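Local coordinates for capsid polyprotein VP90 (PDB 3TS3) that forms the dimeric spike, or projection domain, of the turkey astrovirus 2 capsid, whose full-length polyprotein probably self-assembles into an icosahedral shell, at residues 9-14 with 105-110; 34-39 with 86-91; 49-54 with 71-76; 77-82 with 166-171; 143-148 with 190-195. All coordinates share one frame; numbering follows the deposited sequence. Where two conformers were deposited one is given.

Contact 1. Residues 9-14 with 105-110; sequences ADDQYT and LKQHIK
Q107 and H108 meet the backbone and side chains of residues 11-14 almost wholly through polar atoms. The amide hydrogen bonds come first. Q107 NE2 donates to Q12 O at 2.7 Å, with an N-H...O angle of 170° and the carbonyl oxygen lying in the Q107 amide plane; seen from Q12, the donor stands above the carbonyl plane. At the other corner of the same amide, Q107 OE1 accepts T14 N at 3.1 Å, equally straight. The two bonds fix the rotation of the amide, and CD anti to CA (chi2 163°) keeps the chain extended toward residues 12-14.

Around the carboxylate the contacts are weaker. D11 OD1 and Q107 NE2 meet tip to tip in a weak bond of 3.3 Å, while a water bridges D11 OD2 and Q107 NE2.

The imidazole supplies the third group: H108 NE2 donates to T14 OG1 at 2.8 Å, in the ring plane, and more weakly to T14 O. Q100 OE1 is a further partner of T14 OG1.

On residues 9-14 the second subunit also bears, since Q12 OE1 accepts Y3 N and L4 N of that chain. The pattern is that of a side-chain amide pairing with an irregular, extended backbone much as a strand neighbour would, here fastening the N-terminal arm of the spike domain to the loop after helix 102-105.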
# COMPACT_ATOMS: atom_id res chain seq x y z
N ALA C 9 13.58 -7.57 10.74
CA ALA C 9 14.18 -6.51 11.53
C ALA C 9 14.00 -6.72 13.02
O ALA C 9 12.98 -7.22 13.46
CB ALA C 9 13.62 -5.15 11.12
N ASP C 10 15.01 -6.33 13.79
CA ASP C 10 14.94 -6.42 15.24
C ASP C 10 13.97 -5.36 15.77
O ASP C 10 13.75 -4.34 15.14
CB ASP C 10 16.32 -6.20 15.87
CG ASP C 10 17.27 -7.36 15.64
OD1 ASP C 10 16.85 -8.44 15.22
OD2 ASP C 10 18.47 -7.16 15.87
N ASP C 11 13.42 -5.61 16.95
CA ASP C 11 12.45 -4.70 17.53
C ASP C 11 13.11 -3.37 17.86
O ASP C 11 14.29 -3.32 18.15
CB ASP C 11 11.82 -5.32 18.78
CG ASP C 11 10.41 -4.81 19.05
OD1 ASP C 11 9.99 -3.85 18.39
OD2 ASP C 11 9.72 -5.40 19.91
N GLN C 12 12.34 -2.30 17.77
CA GLN C 12 12.81 -0.98 18.11
C GLN C 12 11.73 -0.26 18.91
O GLN C 12 10.56 -0.44 18.65
CB GLN C 12 13.09 -0.17 16.84
CG GLN C 12 13.57 1.22 17.11
CD GLN C 12 13.36 2.16 15.95
OE1 GLN C 12 13.87 1.95 14.86
NE2 GLN C 12 12.61 3.22 16.19
N TYR C 13 12.14 0.56 19.86
CA TYR C 13 11.17 1.37 20.60
C TYR C 13 10.58 2.41 19.65
O TYR C 13 11.31 3.08 18.93
CB TYR C 13 11.87 2.08 21.78
CG TYR C 13 11.10 3.22 22.44
CD1 TYR C 13 10.07 2.98 23.33
CD2 TYR C 13 11.44 4.55 22.20
CE1 TYR C 13 9.38 4.02 23.94
CE2 TYR C 13 10.76 5.59 22.80
CZ TYR C 13 9.73 5.32 23.67
OH TYR C 13 9.06 6.36 24.27
N THR C 14 9.26 2.53 19.66
CA THR C 14 8.59 3.62 18.97
C THR C 14 7.76 4.29 20.06
O THR C 14 7.16 3.60 20.86
CB THR C 14 7.73 3.16 17.79
OG1 THR C 14 6.77 2.20 18.23
CG2 THR C 14 8.61 2.54 16.71
N LEU C 105 4.47 -2.34 16.58
CA LEU C 105 3.12 -1.94 16.92
C LEU C 105 2.61 -2.68 18.17
O LEU C 105 1.69 -2.23 18.82
CB LEU C 105 2.18 -2.14 15.74
CG LEU C 105 0.78 -1.52 15.85
CD1 LEU C 105 0.82 -0.02 16.11
CD2 LEU C 105 0.00 -1.83 14.59
N LYS C 106 3.26 -3.78 18.50
CA LYS C 106 2.86 -4.57 19.66
C LYS C 106 3.01 -3.73 20.92
O LYS C 106 2.36 -3.96 21.91
CB LYS C 106 3.67 -5.87 19.78
CG LYS C 106 3.32 -6.92 18.76
CD LYS C 106 4.09 -8.22 18.99
CE LYS C 106 3.72 -9.25 17.94
NZ LYS C 106 4.47 -10.53 18.10
N GLN C 107 3.90 -2.76 20.85
CA GLN C 107 4.13 -1.86 21.97
C GLN C 107 2.92 -1.00 22.27
O GLN C 107 2.78 -0.47 23.36
CB GLN C 107 5.34 -0.97 21.71
CG GLN C 107 6.64 -1.71 21.60
CD GLN C 107 7.73 -0.88 20.95
OE1 GLN C 107 7.89 0.30 21.24
NE2 GLN C 107 8.48 -1.51 20.07
N HIS C 108 2.08 -0.80 21.27
CA HIS C 108 0.96 0.12 21.39
C HIS C 108 -0.43 -0.46 21.13
O HIS C 108 -1.43 0.21 21.36
CB HIS C 108 1.19 1.28 20.42
CG HIS C 108 2.59 1.80 20.45
ND1 HIS C 108 3.05 2.60 21.47
CD2 HIS C 108 3.63 1.61 19.61
CE1 HIS C 108 4.32 2.89 21.25
NE2 HIS C 108 4.70 2.30 20.13
N ILE C 109 -0.49 -1.69 20.64
CA ILE C 109 -1.75 -2.28 20.20
C ILE C 109 -2.76 -2.45 21.32
O ILE C 109 -3.95 -2.44 21.09
CB ILE C 109 -1.53 -3.57 19.36
CG1 ILE C 109 -2.80 -3.95 18.60
CG2 ILE C 109 -1.01 -4.71 20.22
CD1 ILE C 109 -3.26 -2.93 17.60
N LYS C 110 -2.26 -2.59 22.54
CA LYS C 110 -3.12 -2.76 23.70
C LYS C 110 -3.28 -1.46 24.50
O LYS C 110 -3.67 -1.49 25.65
CB LYS C 110 -2.63 -3.89 24.60
CG LYS C 110 -2.60 -5.24 23.92
CD LYS C 110 -2.20 -6.32 24.90
CE LYS C 110 -1.88 -7.62 24.21
NZ LYS C 110 -1.44 -8.64 25.21
O HOH W 1 7.35 -4.60 20.15

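Contact 2. Residues 34-39 with 86-91; sequences FCLAAI and GVLFGQ
Strands 34-37 and 87-90 form an antiparallel ladder within the main sheet of the spike domain, their short axes 4.5 Å apart and running at 146°. Two hydrogen-bonded pairs carry it: C35 N to F89 O and F89 N to C35 O are both 2.9 Å, and A37 N to V87 O with V87 N to A37 O repeat the pattern. Between them L36 faces L88, a non-hydrogen-bonded pair, where the CA of L88 comes within 3.1 Å of C35 O in a CA-H...O contact.

On the face of F34, L36 and L88, the F34 ring lies beside L88 and points the same way, its CD1 3.9 Å from L88 CD1. The other L88 methyl, CD2, approaches L36 CD1 to 4.1 Å. On the opposite face, A37 CB sits in the plane of the F89 ring at its edge, 3.6 Å from CE1, and also meets V87 CG2.

M102 and L105 pack against L88, while Y186 of the second subunit packs on A37 and its hydroxyl bonds A38 N. The chemistry thus implies a buried ladder in which the backbone polar groups of C35, A37, V87 and F89 pair with each other, leaving hydrocarbon on one face for the core and on the other for the dimer interface.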
# COMPACT_ATOMS: atom_id res chain seq x y z
N PHE C 34 -3.29 6.88 10.34
CA PHE C 34 -2.41 5.78 9.96
C PHE C 34 -2.97 4.92 8.84
O PHE C 34 -4.17 4.77 8.69
CB PHE C 34 -1.93 4.94 11.13
CG PHE C 34 -3.03 4.27 11.90
CD1 PHE C 34 -3.43 2.98 11.60
CD2 PHE C 34 -3.63 4.91 12.96
CE1 PHE C 34 -4.42 2.37 12.32
CE2 PHE C 34 -4.62 4.30 13.68
CZ PHE C 34 -5.01 3.03 13.36
N CYS C 35 -2.06 4.35 8.06
CA CYS C 35 -2.40 3.51 6.93
C CYS C 35 -1.75 2.14 7.07
O CYS C 35 -0.56 2.05 7.30
CB CYS C 35 -1.89 4.19 5.66
SG CYS C 35 -1.87 3.16 4.18
N LEU C 36 -2.54 1.09 6.89
CA LEU C 36 -2.02 -0.26 6.90
C LEU C 36 -1.67 -0.68 5.48
O LEU C 36 -2.53 -0.73 4.62
CB LEU C 36 -3.05 -1.24 7.47
CG LEU C 36 -2.70 -2.73 7.36
CD1 LEU C 36 -1.53 -3.10 8.27
CD2 LEU C 36 -3.91 -3.60 7.67
N ALA C 37 -0.40 -1.00 5.27
CA ALA C 37 0.08 -1.51 3.99
C ALA C 37 0.63 -2.91 4.26
O ALA C 37 1.32 -3.12 5.24
CB ALA C 37 1.16 -0.60 3.41
N ALA C 38 0.26 -3.87 3.43
CA ALA C 38 0.70 -5.23 3.65
C ALA C 38 0.57 -6.09 2.40
O ALA C 38 -0.19 -5.77 1.50
CB ALA C 38 -0.08 -5.85 4.79
N ILE C 39 1.25 -7.24 2.43
CA ILE C 39 0.88 -8.37 1.59
C ILE C 39 0.25 -9.28 2.66
O ILE C 39 0.96 -9.87 3.46
CB ILE C 39 2.07 -9.12 0.98
CG1 ILE C 39 2.93 -8.19 0.12
CG2 ILE C 39 1.57 -10.32 0.19
CD1 ILE C 39 2.15 -7.40 -0.79
N GLY C 86 3.04 -6.64 7.36
CA GLY C 86 2.34 -5.40 7.62
C GLY C 86 3.17 -4.26 8.19
O GLY C 86 4.04 -4.46 9.02
N VAL C 87 2.87 -3.06 7.72
CA VAL C 87 3.51 -1.85 8.23
C VAL C 87 2.47 -0.75 8.33
O VAL C 87 1.45 -0.82 7.67
CB VAL C 87 4.66 -1.37 7.32
CG1 VAL C 87 5.76 -2.42 7.23
CG2 VAL C 87 4.14 -0.99 5.94
N LEU C 88 2.73 0.25 9.16
CA LEU C 88 1.86 1.41 9.19
C LEU C 88 2.60 2.63 8.66
O LEU C 88 3.69 2.93 9.12
CB LEU C 88 1.39 1.73 10.61
CG LEU C 88 0.51 0.75 11.39
CD1 LEU C 88 -0.02 1.42 12.65
CD2 LEU C 88 -0.63 0.23 10.53
N PHE C 89 1.97 3.31 7.70
CA PHE C 89 2.45 4.59 7.22
C PHE C 89 1.74 5.65 8.04
O PHE C 89 0.58 5.50 8.37
CB PHE C 89 2.07 4.84 5.76
CG PHE C 89 2.95 4.15 4.75
CD1 PHE C 89 2.70 2.85 4.39
CD2 PHE C 89 3.99 4.81 4.14
CE1 PHE C 89 3.48 2.21 3.46
CE2 PHE C 89 4.78 4.19 3.21
CZ PHE C 89 4.52 2.89 2.86
N GLY C 90 2.45 6.71 8.36
CA GLY C 90 1.89 7.84 9.07
C GLY C 90 1.08 8.78 8.19
O GLY C 90 1.22 8.78 6.99
N GLN C 91 0.29 9.63 8.84
CA GLN C 91 -0.57 10.59 8.19
C GLN C 91 0.31 11.38 7.23
O GLN C 91 1.42 11.73 7.58
CB GLN C 91 -1.12 11.52 9.28
CG GLN C 91 -2.10 12.58 8.82
CD GLN C 91 -2.45 13.55 9.93
OE1 GLN C 91 -1.67 13.75 10.85
NE2 GLN C 91 -3.61 14.16 9.83

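Contact 3. Residues 49-54 with 71-76; sequences NNQITI and LDAASW. Unlike the reference sequence in segment 49-54: I54 (reference Thr).
Residues 49-53 and 73-76 run exactly antiparallel, their end-to-end directions 180° apart, and the register slips by one residue between the pairs N49-W76 and I52-A74. This beta bulge lies at the edge of the main sheet, where segment 71-76 turns a corner at S75. Beyond it I52 N bonds A74 O at 3.0 Å, and A74 N returns a weak bond to I52 O.

N49 carries the side-chain contact. With CG anti to the backbone N (chi1 177°), its amide stacks on the W76 indole, the two planes nearly parallel. ND2 lies 3.4 Å above the plane of the ring system, over its centre, and CB approaches the six-membered ring at 3.5 Å from CZ3. A73 CB approaches T53 O to 3.4 Å. Elsewhere, N50 ND2 bonds D128 OD1.

The N49 amide also uses an N-H in its own plane: ND2 donates to S75 O over 3.0 Å at 160°, arriving above that carbonyl's plane.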
# COMPACT_ATOMS: atom_id res chain seq x y z
N ASN C 49 -18.07 -17.78 2.74
CA ASN C 49 -19.11 -17.41 1.80
C ASN C 49 -20.54 -17.59 2.34
O ASN C 49 -21.07 -18.69 2.37
CB ASN C 49 -18.91 -18.23 0.52
CG ASN C 49 -19.97 -18.01 -0.52
OD1 ASN C 49 -20.35 -18.94 -1.23
ND2 ASN C 49 -20.44 -16.78 -0.66
N ASN C 50 -21.12 -16.49 2.80
CA ASN C 50 -22.53 -16.41 3.12
C ASN C 50 -23.00 -14.96 3.17
O ASN C 50 -22.31 -14.11 3.69
CB ASN C 50 -22.84 -17.13 4.43
CG ASN C 50 -24.33 -17.36 4.62
OD1 ASN C 50 -25.02 -17.75 3.71
ND2 ASN C 50 -24.80 -17.12 5.83
N GLN C 51 -24.20 -14.69 2.67
CA GLN C 51 -24.72 -13.33 2.76
C GLN C 51 -25.07 -12.97 4.20
O GLN C 51 -25.81 -13.69 4.86
CB GLN C 51 -25.97 -13.21 1.90
CG GLN C 51 -26.75 -11.93 2.10
CD GLN C 51 -26.09 -10.74 1.48
OE1 GLN C 51 -25.19 -10.87 0.65
NE2 GLN C 51 -26.54 -9.55 1.86
N ILE C 52 -24.56 -11.84 4.65
CA ILE C 52 -24.91 -11.28 5.94
C ILE C 52 -25.44 -9.87 5.67
O ILE C 52 -24.75 -9.06 5.08
CB ILE C 52 -23.71 -11.23 6.91
CG1 ILE C 52 -23.09 -12.62 7.06
CG2 ILE C 52 -24.13 -10.69 8.26
CD1 ILE C 52 -21.83 -12.63 7.91
N THR C 53 -26.68 -9.62 6.08
CA THR C 53 -27.37 -8.36 5.58
C THR C 53 -27.17 -7.15 6.48
O THR C 53 -27.08 -6.04 5.96
CB THR C 53 -28.90 -8.58 5.51
OG1 THR C 53 -29.36 -9.11 6.76
CG2 THR C 53 -29.26 -9.52 4.36
N ILE C 54 -27.00 -7.37 7.78
CA ILE C 54 -26.72 -6.26 8.67
C ILE C 54 -25.54 -6.62 9.56
O ILE C 54 -25.66 -6.74 10.76
CB ILE C 54 -27.95 -5.93 9.54
CG1 ILE C 54 -29.20 -5.85 8.67
CG2 ILE C 54 -27.75 -4.62 10.30
CD1 ILE C 54 -30.44 -5.61 9.44
N LEU C 71 -21.14 -2.58 9.08
CA LEU C 71 -20.38 -2.90 7.87
C LEU C 71 -21.35 -3.05 6.71
O LEU C 71 -22.54 -3.16 6.92
CB LEU C 71 -19.60 -4.21 8.03
CG LEU C 71 -18.55 -4.34 9.12
CD1 LEU C 71 -17.89 -5.70 8.99
CD2 LEU C 71 -17.51 -3.24 9.04
N ASP C 72 -20.83 -3.02 5.49
CA ASP C 72 -21.67 -3.21 4.32
C ASP C 72 -22.15 -4.66 4.21
O ASP C 72 -21.40 -5.58 4.51
CB ASP C 72 -20.90 -2.84 3.05
CG ASP C 72 -20.57 -1.37 2.97
OD1 ASP C 72 -21.50 -0.55 2.90
OD2 ASP C 72 -19.38 -1.03 2.97
N ALA C 73 -23.38 -4.85 3.76
CA ALA C 73 -23.89 -6.19 3.53
C ALA C 73 -23.02 -6.83 2.45
O ALA C 73 -22.63 -6.17 1.51
CB ALA C 73 -25.34 -6.13 3.05
N ALA C 74 -22.71 -8.11 2.62
CA ALA C 74 -21.85 -8.82 1.67
C ALA C 74 -22.01 -10.34 1.76
O ALA C 74 -22.53 -10.85 2.73
CB ALA C 74 -20.40 -8.44 1.89
N SER C 75 -21.57 -11.04 0.73
CA SER C 75 -21.57 -12.50 0.71
C SER C 75 -20.18 -13.13 0.83
O SER C 75 -20.06 -14.33 1.02
CB SER C 75 -22.26 -13.03 -0.55
OG SER C 75 -23.65 -12.75 -0.56
N TRP C 76 -19.13 -12.33 0.68
CA TRP C 76 -17.77 -12.85 0.74
C TRP C 76 -16.97 -12.17 1.86
O TRP C 76 -16.72 -10.98 1.83
CB TRP C 76 -17.08 -12.69 -0.62
CG TRP C 76 -17.77 -13.47 -1.71
CD1 TRP C 76 -18.72 -13.01 -2.58
CD2 TRP C 76 -17.58 -14.85 -2.03
NE1 TRP C 76 -19.12 -14.02 -3.42
CE2 TRP C 76 -18.42 -15.15 -3.11
CE3 TRP C 76 -16.76 -15.87 -1.52
CZ2 TRP C 76 -18.48 -16.42 -3.68
CZ3 TRP C 76 -16.82 -17.12 -2.10
CH2 TRP C 76 -17.67 -17.38 -3.16

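Contact 4. Residues 77-82 with 166-171; sequences WNILDV and ILFFST
W77 and N78 both place CG anti to the carbonyl carbon (chi1 -61° and -54°), yet on opposite faces of the ladder that strand 77-81 makes with strand 166-171. F169 CG instead stands between the backbone N and the carbonyl carbon (chi1 62°); N78 CB lies over one face of its ring, toward the rim, 4.1 Å from the centroid. L80 CD1 meets the edge of that ring.

N78 grips one carbonyl twice: its backbone N donates to F169 O at 2.9 Å, and ND2 adds a 3.2 Å bond to F169 O from above the carbonyl plane. ND2 also reaches T171 OG1 weakly, while OD1 is bound by Y179. L80 and L167 complete a second hydrogen-bonded pair.

On the face of W77, I79, F168 and S170, S170 CB lies over the six-membered ring of W77, 3.8 Å from its centroid. The W77 and F168 planes are near parallel but slid apart. I79 CG2 and I166 CG2 press together at a tight 3.4 Å.

Helix 129-135 covers this face through L131 and L135, strand 47-52 pairs along the outer edge of 77-81, and strand 153-159 flanks 166-171 on its other side.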
# COMPACT_ATOMS: atom_id res chain seq x y z
N TRP C 77 -16.59 -12.97 2.84
CA TRP C 77 -15.96 -12.50 4.05
C TRP C 77 -14.54 -13.04 4.13
O TRP C 77 -14.30 -14.19 3.85
CB TRP C 77 -16.81 -12.90 5.26
CG TRP C 77 -18.15 -12.26 5.15
CD1 TRP C 77 -19.28 -12.81 4.62
CD2 TRP C 77 -18.48 -10.92 5.51
NE1 TRP C 77 -20.31 -11.89 4.66
CE2 TRP C 77 -19.84 -10.73 5.21
CE3 TRP C 77 -17.76 -9.87 6.08
CZ2 TRP C 77 -20.48 -9.52 5.44
CZ3 TRP C 77 -18.40 -8.68 6.32
CH2 TRP C 77 -19.75 -8.51 6.00
N ASN C 78 -13.61 -12.16 4.47
CA ASN C 78 -12.21 -12.50 4.43
C ASN C 78 -11.50 -12.24 5.74
O ASN C 78 -11.55 -11.15 6.26
CB ASN C 78 -11.56 -11.70 3.31
CG ASN C 78 -12.26 -11.89 1.98
OD1 ASN C 78 -12.02 -12.85 1.29
ND2 ASN C 78 -13.15 -10.98 1.64
N ILE C 79 -10.85 -13.27 6.27
CA ILE C 79 -10.05 -13.15 7.47
C ILE C 79 -8.60 -13.35 7.03
O ILE C 79 -8.17 -14.47 6.81
CB ILE C 79 -10.45 -14.24 8.48
CG1 ILE C 79 -11.95 -14.20 8.73
CG2 ILE C 79 -9.70 -14.06 9.78
CD1 ILE C 79 -12.49 -15.39 9.51
N LEU C 80 -7.86 -12.25 6.94
CA LEU C 80 -6.48 -12.30 6.46
C LEU C 80 -5.48 -11.91 7.54
O LEU C 80 -5.78 -11.13 8.42
CB LEU C 80 -6.30 -11.42 5.23
CG LEU C 80 -7.16 -11.74 4.01
CD1 LEU C 80 -6.68 -10.92 2.83
CD2 LEU C 80 -7.10 -13.22 3.69
N ASP C 81 -4.28 -12.48 7.46
CA ASP C 81 -3.23 -12.24 8.43
C ASP C 81 -2.23 -11.24 7.85
O ASP C 81 -1.68 -11.47 6.80
CB ASP C 81 -2.53 -13.57 8.72
CG ASP C 81 -1.34 -13.44 9.64
OD1 ASP C 81 -1.25 -12.47 10.39
OD2 ASP C 81 -0.50 -14.35 9.61
N VAL C 82 -2.03 -10.11 8.52
CA VAL C 82 -1.08 -9.11 8.06
C VAL C 82 0.15 -9.02 8.95
O VAL C 82 0.94 -8.11 8.84
CB VAL C 82 -1.73 -7.72 7.88
CG1 VAL C 82 -2.75 -7.77 6.74
CG2 VAL C 82 -2.38 -7.26 9.18
N ILE C 166 -5.16 -9.42 12.46
CA ILE C 166 -6.11 -9.97 11.53
C ILE C 166 -6.89 -8.86 10.85
O ILE C 166 -7.56 -8.09 11.50
CB ILE C 166 -7.11 -10.87 12.26
CG1 ILE C 166 -6.36 -11.99 12.99
CG2 ILE C 166 -8.15 -11.43 11.31
CD1 ILE C 166 -5.61 -12.91 12.07
N LEU C 167 -6.82 -8.82 9.53
CA LEU C 167 -7.56 -7.81 8.79
C LEU C 167 -8.84 -8.47 8.27
O LEU C 167 -8.79 -9.44 7.54
CB LEU C 167 -6.71 -7.30 7.62
CG LEU C 167 -7.37 -6.28 6.70
CD1 LEU C 167 -7.70 -4.99 7.43
CD2 LEU C 167 -6.49 -6.02 5.50
N PHE C 168 -9.98 -7.94 8.69
CA PHE C 168 -11.27 -8.54 8.38
C PHE C 168 -12.10 -7.60 7.51
O PHE C 168 -12.36 -6.48 7.90
CB PHE C 168 -12.00 -8.85 9.69
CG PHE C 168 -13.42 -9.31 9.51
CD1 PHE C 168 -13.69 -10.54 8.97
CD2 PHE C 168 -14.48 -8.52 9.92
CE1 PHE C 168 -14.97 -10.97 8.81
CE2 PHE C 168 -15.77 -8.96 9.75
CZ PHE C 168 -16.02 -10.18 9.20
N PHE C 169 -12.48 -8.07 6.34
CA PHE C 169 -13.22 -7.26 5.40
C PHE C 169 -14.01 -8.11 4.42
O PHE C 169 -13.73 -9.29 4.25
CB PHE C 169 -12.25 -6.35 4.63
CG PHE C 169 -11.24 -7.10 3.82
CD1 PHE C 169 -11.42 -7.25 2.46
CD2 PHE C 169 -10.14 -7.67 4.40
CE1 PHE C 169 -10.52 -7.93 1.71
CE2 PHE C 169 -9.23 -8.36 3.66
CZ PHE C 169 -9.41 -8.48 2.31
N SER C 170 -15.00 -7.52 3.76
CA SER C 170 -15.75 -8.24 2.75
C SER C 170 -15.32 -7.81 1.35
O SER C 170 -14.71 -6.77 1.18
CB SER C 170 -17.26 -8.01 2.91
OG SER C 170 -17.61 -6.69 2.58
N THR C 171 -15.64 -8.64 0.37
CA THR C 171 -15.43 -8.32 -1.03
C THR C 171 -16.76 -8.52 -1.75
O THR C 171 -17.61 -9.27 -1.29
CB THR C 171 -14.34 -9.18 -1.70
OG1 THR C 171 -14.58 -10.57 -1.46
CG2 THR C 171 -12.97 -8.81 -1.18

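Contact 5. Residues 143-148 with 190-195; sequences VISMGD and WSYSDT
S145 and W190 exchange two hydrogen bonds: the hydroxyl S145 OG donates to W190 O at 2.8 Å, and W190 N donates to S145 O at 2.9 Å, nearly straight at 171° though from above the carbonyl plane. With OG anti to its own backbone N (chi1 164°), S145 directs the hydroxyl to the W190 carbonyl. A third bond joins S145 N to Y192 OH at 3.2 Å, and the same phenol oxygen bonds A116 O.

Within 190-195, W190 NE1 donates to D194 O at 2.9 Å in the indole plane, across the type I turn S191-D194, which D194 N to S191 O closes. This ties the ring to the turn.

Packing follows outward. S145 CB lies 3.4 Å from Y192 CE1, and G147 CA meets the edge of the W190 ring, in its plane, 3.7 Å from CE3. F199 stacks on W190, and R153, which makes a cation-pi contact with it, also bonds S145 OG.

T195 then N-caps helix 196-202. The chemistry implies that strand 143-148 anchors the turn leading into this helix chiefly through one serine, whose backbone N, carbonyl O and hydroxyl all take part, with the tryptophan held by its N-H and by stacking.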
# COMPACT_ATOMS: atom_id res chain seq x y z
N VAL C 143 -9.49 -4.03 18.72
CA VAL C 143 -10.14 -3.88 17.42
C VAL C 143 -10.05 -2.43 16.96
O VAL C 143 -10.16 -1.51 17.75
CB VAL C 143 -11.59 -4.40 17.42
CG1 VAL C 143 -12.46 -3.66 18.41
CG2 VAL C 143 -12.18 -4.32 16.02
N ILE C 144 -9.79 -2.25 15.67
CA ILE C 144 -9.68 -0.91 15.11
C ILE C 144 -10.56 -0.74 13.88
O ILE C 144 -10.51 -1.54 12.97
CB ILE C 144 -8.22 -0.58 14.74
CG1 ILE C 144 -7.32 -0.64 15.98
CG2 ILE C 144 -8.13 0.78 14.06
CD1 ILE C 144 -5.83 -0.62 15.66
N SER C 145 -11.35 0.32 13.87
CA SER C 145 -12.18 0.67 12.73
C SER C 145 -11.31 1.23 11.61
O SER C 145 -10.56 2.16 11.82
CB SER C 145 -13.20 1.72 13.18
OG SER C 145 -13.80 2.38 12.09
N MET C 146 -11.43 0.66 10.41
CA MET C 146 -10.65 0.93 9.25
C MET C 146 -11.58 1.09 8.09
O MET C 146 -12.69 0.61 8.06
CB MET C 146 -9.65 -0.20 8.94
CG MET C 146 -8.74 -0.61 10.11
SD MET C 146 -7.47 0.61 10.50
CE MET C 146 -6.41 0.55 9.05
N GLY C 147 -11.06 1.58 7.00
CA GLY C 147 -11.73 1.59 5.72
C GLY C 147 -10.73 1.52 4.60
O GLY C 147 -9.62 2.02 4.72
N ASP C 148 -11.15 0.92 3.49
CA ASP C 148 -10.33 0.89 2.30
C ASP C 148 -10.50 2.21 1.54
O ASP C 148 -11.23 3.07 1.97
CB ASP C 148 -10.56 -0.36 1.44
CG ASP C 148 -11.88 -0.34 0.71
OD1 ASP C 148 -12.51 0.71 0.64
OD2 ASP C 148 -12.26 -1.41 0.20
N TRP C 190 -10.47 4.72 10.48
CA TRP C 190 -11.73 5.41 10.27
C TRP C 190 -12.29 5.77 11.64
O TRP C 190 -12.60 4.90 12.43
CB TRP C 190 -12.63 4.43 9.52
CG TRP C 190 -14.04 4.82 9.22
CD1 TRP C 190 -14.89 5.55 9.99
CD2 TRP C 190 -14.80 4.42 8.06
NE1 TRP C 190 -16.11 5.66 9.38
CE2 TRP C 190 -16.08 4.97 8.20
CE3 TRP C 190 -14.50 3.67 6.93
CZ2 TRP C 190 -17.07 4.79 7.24
CZ3 TRP C 190 -15.49 3.49 5.98
CH2 TRP C 190 -16.75 4.05 6.15
N SER C 191 -12.42 7.06 11.89
CA SER C 191 -12.88 7.57 13.18
C SER C 191 -14.28 7.07 13.51
O SER C 191 -15.13 7.01 12.65
CB SER C 191 -12.87 9.09 13.15
OG SER C 191 -13.58 9.61 14.25
N TYR C 192 -14.51 6.76 14.78
CA TYR C 192 -15.79 6.23 15.22
C TYR C 192 -16.95 7.22 15.01
O TYR C 192 -18.09 6.82 14.96
CB TYR C 192 -15.71 5.66 16.64
CG TYR C 192 -14.75 4.50 16.72
CD1 TYR C 192 -15.15 3.22 16.35
CD2 TYR C 192 -13.44 4.69 17.10
CE1 TYR C 192 -14.27 2.17 16.38
CE2 TYR C 192 -12.55 3.64 17.13
CZ TYR C 192 -12.97 2.39 16.78
OH TYR C 192 -12.08 1.35 16.81
N SER C 193 -16.63 8.50 14.89
CA SER C 193 -17.66 9.51 14.67
C SER C 193 -17.92 9.86 13.20
O SER C 193 -18.75 10.70 12.90
CB SER C 193 -17.33 10.77 15.46
OG SER C 193 -15.97 11.12 15.30
N ASP C 194 -17.22 9.20 12.28
CA ASP C 194 -17.34 9.50 10.86
C ASP C 194 -18.28 8.57 10.12
O ASP C 194 -18.24 7.36 10.29
CB ASP C 194 -15.98 9.41 10.15
CG ASP C 194 -15.16 10.68 10.26
OD1 ASP C 194 -15.62 11.63 10.90
OD2 ASP C 194 -14.06 10.72 9.68
N THR C 195 -19.11 9.16 9.27
CA THR C 195 -19.93 8.44 8.33
C THR C 195 -19.00 8.09 7.18
O THR C 195 -17.86 8.52 7.16
CB THR C 195 -21.05 9.31 7.76
OG1 THR C 195 -20.48 10.40 7.04
CG2 THR C 195 -21.94 9.85 8.86

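Contacts 2, 4 and 5 are buried, each about 9 Å from the chain centre to the contact centre, whereas contacts 1 and 3 are partly buried and lie on opposite sides of it, their centres 34 Å apart. Contacts 2 to 5 all reach the main antiparallel sheet: contacts 2 and 4 are regular ladders, contact 3 is bulged, and contact 5 joins a strand to a turn. Contacts 3 and 4 share the chain through W76 and W77. Contact 2 links to its neighbours by hydrocarbon, with F34 on I144 of contact 5, A38 on V82 of contact 4 and L88 on L105 of contact 1. Contact 1 relies on side-chain amide and imidazole bonds; contacts 1 and 2 both touch the second subunit, whereas contacts 3 and 5 do not.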